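Local coordinates for peptidase M42 (Thaumarchaeota archaeon SCGC AB-539-E09, PDB 5DS0), which probably acts as a metal-dependent TET aminopeptidase, removing residues from the amino ends of peptides within a twelve-subunit assembly that holds paired cobalt ions, at residues V228-A233 with H306-G311. Numbering follows the deposited sequence.
Sequences VDPDVA and HMNRAG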
ATOM      1  N   VAL C 228     -25.928 -30.526  39.303  1.00 42.60           N
ATOM      2  CA  VAL C 228     -26.945 -31.475  38.843  1.00 42.77           C
ATOM      3  C   VAL C 228     -26.435 -32.902  38.624  1.00 43.84           C
ATOM      4  O   VAL C 228     -27.167 -33.847  38.911  1.00 45.34           O
ATOM      5  CB  VAL C 228     -27.589 -30.975  37.548  1.00 42.68           C
ATOM      6  CG1 VAL C 228     -28.550 -32.008  36.981  1.00 42.70           C
ATOM      7  CG2 VAL C 228     -28.313 -29.666  37.799  1.00 42.20           C
ATOM      8  N   ASP C 229     -25.196 -33.066  38.144  1.00 43.97           N
ATOM      9  CA  ASP C 229     -24.645 -34.398  37.793  1.00 43.43           C
ATOM     10  C   ASP C 229     -25.551 -35.090  36.769  1.00 41.87           C
ATOM     11  O   ASP C 229     -26.112 -36.149  37.031  1.00 41.46           O
ATOM     12  CB  ASP C 229     -24.438 -35.276  39.060  1.00 44.68           C
ATOM     13  CG  ASP C 229     -23.663 -36.585  38.782  1.00 45.73           C
ATOM     14  OD1 ASP C 229     -23.024 -36.713  37.714  1.00 45.75           O
ATOM     15  OD2 ASP C 229     -23.706 -37.491  39.654  1.00 45.70           O
ATOM     16  N   PRO C 230     -25.705 -34.480  35.592  1.00 41.42           N
ATOM     17  CA  PRO C 230     -26.650 -34.993  34.608  1.00 40.98           C
ATOM     18  C   PRO C 230     -26.148 -36.224  33.865  1.00 40.93           C
ATOM     19  O   PRO C 230     -24.936 -36.372  33.649  1.00 40.93           O
ATOM     20  CB  PRO C 230     -26.793 -33.821  33.640  1.00 40.73           C
ATOM     21  CG  PRO C 230     -25.449 -33.168  33.663  1.00 40.79           C
ATOM     22  CD  PRO C 230     -24.971 -33.304  35.083  1.00 41.52           C
ATOM     23  N   ASP C 231     -27.085 -37.072  33.448  1.00 40.81           N
ATOM     24  CA  ASP C 231     -26.780 -38.257  32.642  1.00 41.40           C
ATOM     25  C   ASP C 231     -26.938 -37.995  31.133  1.00 40.72           C
ATOM     26  O   ASP C 231     -26.353 -38.704  30.304  1.00 41.71           O
ATOM     27  CB  ASP C 231     -27.664 -39.420  33.079  1.00 42.44           C
ATOM     28  CG  ASP C 231     -27.392 -39.847  34.502  1.00 44.17           C
ATOM     29  OD1 ASP C 231     -26.283 -40.350  34.763  1.00 43.89           O
ATOM     30  OD2 ASP C 231     -28.276 -39.650  35.376  1.00 46.84           O
ATOM     31  N   VAL C 232     -27.750 -37.003  30.786  1.00 39.45           N
ATOM     32  CA  VAL C 232     -27.907 -36.558  29.412  1.00 38.95           C
ATOM     33  C   VAL C 232     -28.339 -35.093  29.431  1.00 39.05           C
ATOM     34  O   VAL C 232     -29.050 -34.667  30.343  1.00 39.20           O
ATOM     35  CB  VAL C 232     -28.943 -37.424  28.658  1.00 38.67           C
ATOM     36  CG1 VAL C 232     -30.249 -37.475  29.409  1.00 38.63           C
ATOM     37  CG2 VAL C 232     -29.188 -36.913  27.249  1.00 38.54           C
ATOM     38  N   ALA C 233     -27.943 -34.331  28.413  1.00 38.37           N
ATOM     39  CA  ALA C 233     -28.254 -32.909  28.379  1.00 37.60           C
ATOM     40  C   ALA C 233     -28.849 -32.441  27.057  1.00 36.58           C
ATOM     41  O   ALA C 233     -28.350 -32.776  25.989  1.00 36.54           O
ATOM     42  CB  ALA C 233     -27.004 -32.116  28.695  1.00 37.95           C
ATOM     43  N   HIS C 306     -21.143 -31.087  28.722  1.00 41.11           N
ATOM     44  CA  HIS C 306     -20.779 -32.421  28.224  1.00 40.85           C
ATOM     45  C   HIS C 306     -19.434 -32.888  28.750  1.00 43.27           C
ATOM     46  O   HIS C 306     -19.079 -34.042  28.582  1.00 43.95           O
ATOM     47  CB  HIS C 306     -20.872 -32.507  26.696  1.00 39.46           C
ATOM     48  CG  HIS C 306     -19.619 -32.129  25.952  1.00 39.88           C
ATOM     49  ND1 HIS C 306     -19.203 -30.824  25.788  1.00 40.03           N
ATOM     50  CD2 HIS C 306     -18.736 -32.889  25.255  1.00 39.73           C
ATOM     51  CE1 HIS C 306     -18.103 -30.798  25.054  1.00 40.03           C
ATOM     52  NE2 HIS C 306     -17.800 -32.039  24.713  1.00 39.91           N
HETATM   53  N   MSE C 307     -18.711 -31.985  29.402  1.00 46.78           N
HETATM   54  CA  MSE C 307     -17.399 -32.252  29.958  1.00 51.05           C
HETATM   55  C   MSE C 307     -17.437 -32.420  31.453  1.00 49.74           C
HETATM   56  O   MSE C 307     -16.393 -32.569  32.099  1.00 49.70           O
HETATM   57  CB  MSE C 307     -16.526 -31.016  29.685  1.00 56.76           C
HETATM   58  CG  MSE C 307     -15.122 -31.439  29.314  1.00 63.03           C
HETATM   59 SE   MSE C 307     -14.968 -31.015  27.419  0.69 70.77          SE
HETATM   60  CE  MSE C 307     -14.281 -29.170  27.674  1.00 70.93           C
ATOM     61  N   ASN C 308     -18.633 -32.406  32.021  1.00 49.03           N
ATOM     62  CA  ASN C 308     -18.804 -32.558  33.458  1.00 48.94           C
ATOM     63  C   ASN C 308     -18.431 -33.959  33.938  1.00 49.28           C
ATOM     64  O   ASN C 308     -18.889 -34.956  33.378  1.00 49.24           O
ATOM     65  CB  ASN C 308     -20.250 -32.258  33.842  1.00 48.85           C
ATOM     66  CG  ASN C 308     -20.486 -32.357  35.327  1.00 48.96           C
ATOM     67  OD1 ASN C 308     -21.126 -33.290  35.795  1.00 49.45           O
ATOM     68  ND2 ASN C 308     -19.947 -31.412  36.078  1.00 49.09           N
ATOM     69  N   ARG C 309     -17.595 -34.018  34.973  1.00 49.47           N
ATOM     70  CA  ARG C 309     -17.143 -35.273  35.564  1.00 50.04           C
ATOM     71  C   ARG C 309     -16.545 -36.212  34.495  1.00 48.78           C
ATOM     72  O   ARG C 309     -15.491 -35.902  33.937  1.00 47.15           O
ATOM     73  CB  ARG C 309     -18.271 -35.919  36.401  1.00 51.63           C
ATOM     74  CG  ARG C 309     -18.446 -35.294  37.781  1.00 54.21           C
ATOM     75  CD  ARG C 309     -19.613 -35.867  38.581  1.00 57.26           C
ATOM     76  NE  ARG C 309     -20.080 -34.928  39.616  1.00 61.02           N
ATOM     77  CZ  ARG C 309     -20.888 -33.881  39.414  1.00 60.47           C
ATOM     78  NH1 ARG C 309     -21.365 -33.599  38.207  1.00 60.26           N
ATOM     79  NH2 ARG C 309     -21.233 -33.112  40.434  1.00 61.06           N
ATOM     80  N   ALA C 310     -17.219 -37.331  34.207  1.00 48.89           N
ATOM     81  CA  ALA C 310     -16.730 -38.343  33.266  1.00 48.65           C
ATOM     82  C   ALA C 310     -17.294 -38.123  31.863  1.00 47.71           C
ATOM     83  O   ALA C 310     -17.023 -38.895  30.935  1.00 48.41           O
ATOM     84  CB  ALA C 310     -17.097 -39.738  33.766  1.00 49.66           C
ATOM     85  N   GLY C 311     -18.073 -37.063  31.709  1.00 47.17           N
ATOM     86  CA  GLY C 311     -18.688 -36.748  30.439  1.00 45.46           C
ATOM     87  C   GLY C 311     -20.182 -36.888  30.554  1.00 44.33           C
ATOM     88  O   GLY C 311     -20.697 -37.559  31.453  1.00 45.41           O
TER
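Asp229 and Arg309 meet at about a right angle, CB of Asp229 lying over one face of the guanidinium group, 3.6 Å above its plane and offset toward the rim. Their salt bridge, 3.6 Å from Asp229 OD1 to Arg309 NH1, is one of charge alone, because the oxygen sits well out of the guanidinium plane and no N-H is aimed at it. NH2 instead donates a hydrogen bond to the carbonyl O of His226, and NH1 a weak one to that of Ala225, both in the last turn of helix 219-228. Arg309 reaches them with a chain extended from CG to NE. With an alanine here, the His226 carbonyl would probably lose this donor and the Asp229 carboxylate one of its positive neighbours. Asn308, its CG anti to the backbone N (chi1 -178°), brings OD1 within 3.9 Å of Pro230 CD. Asn308 to Gly311 forms a type II' beta turn, closed by the hydrogen bond from Gly311 N to Asn308 O (2.8 Å). Asp229, the first residue beyond helix 219-228, has positive phi, and the chain then enters strand 232-240. The arrangement thus joins a helix-to-strand connection of the M42 catalytic alpha/beta domain to the turn leading into the neighbouring parallel strand 314-322.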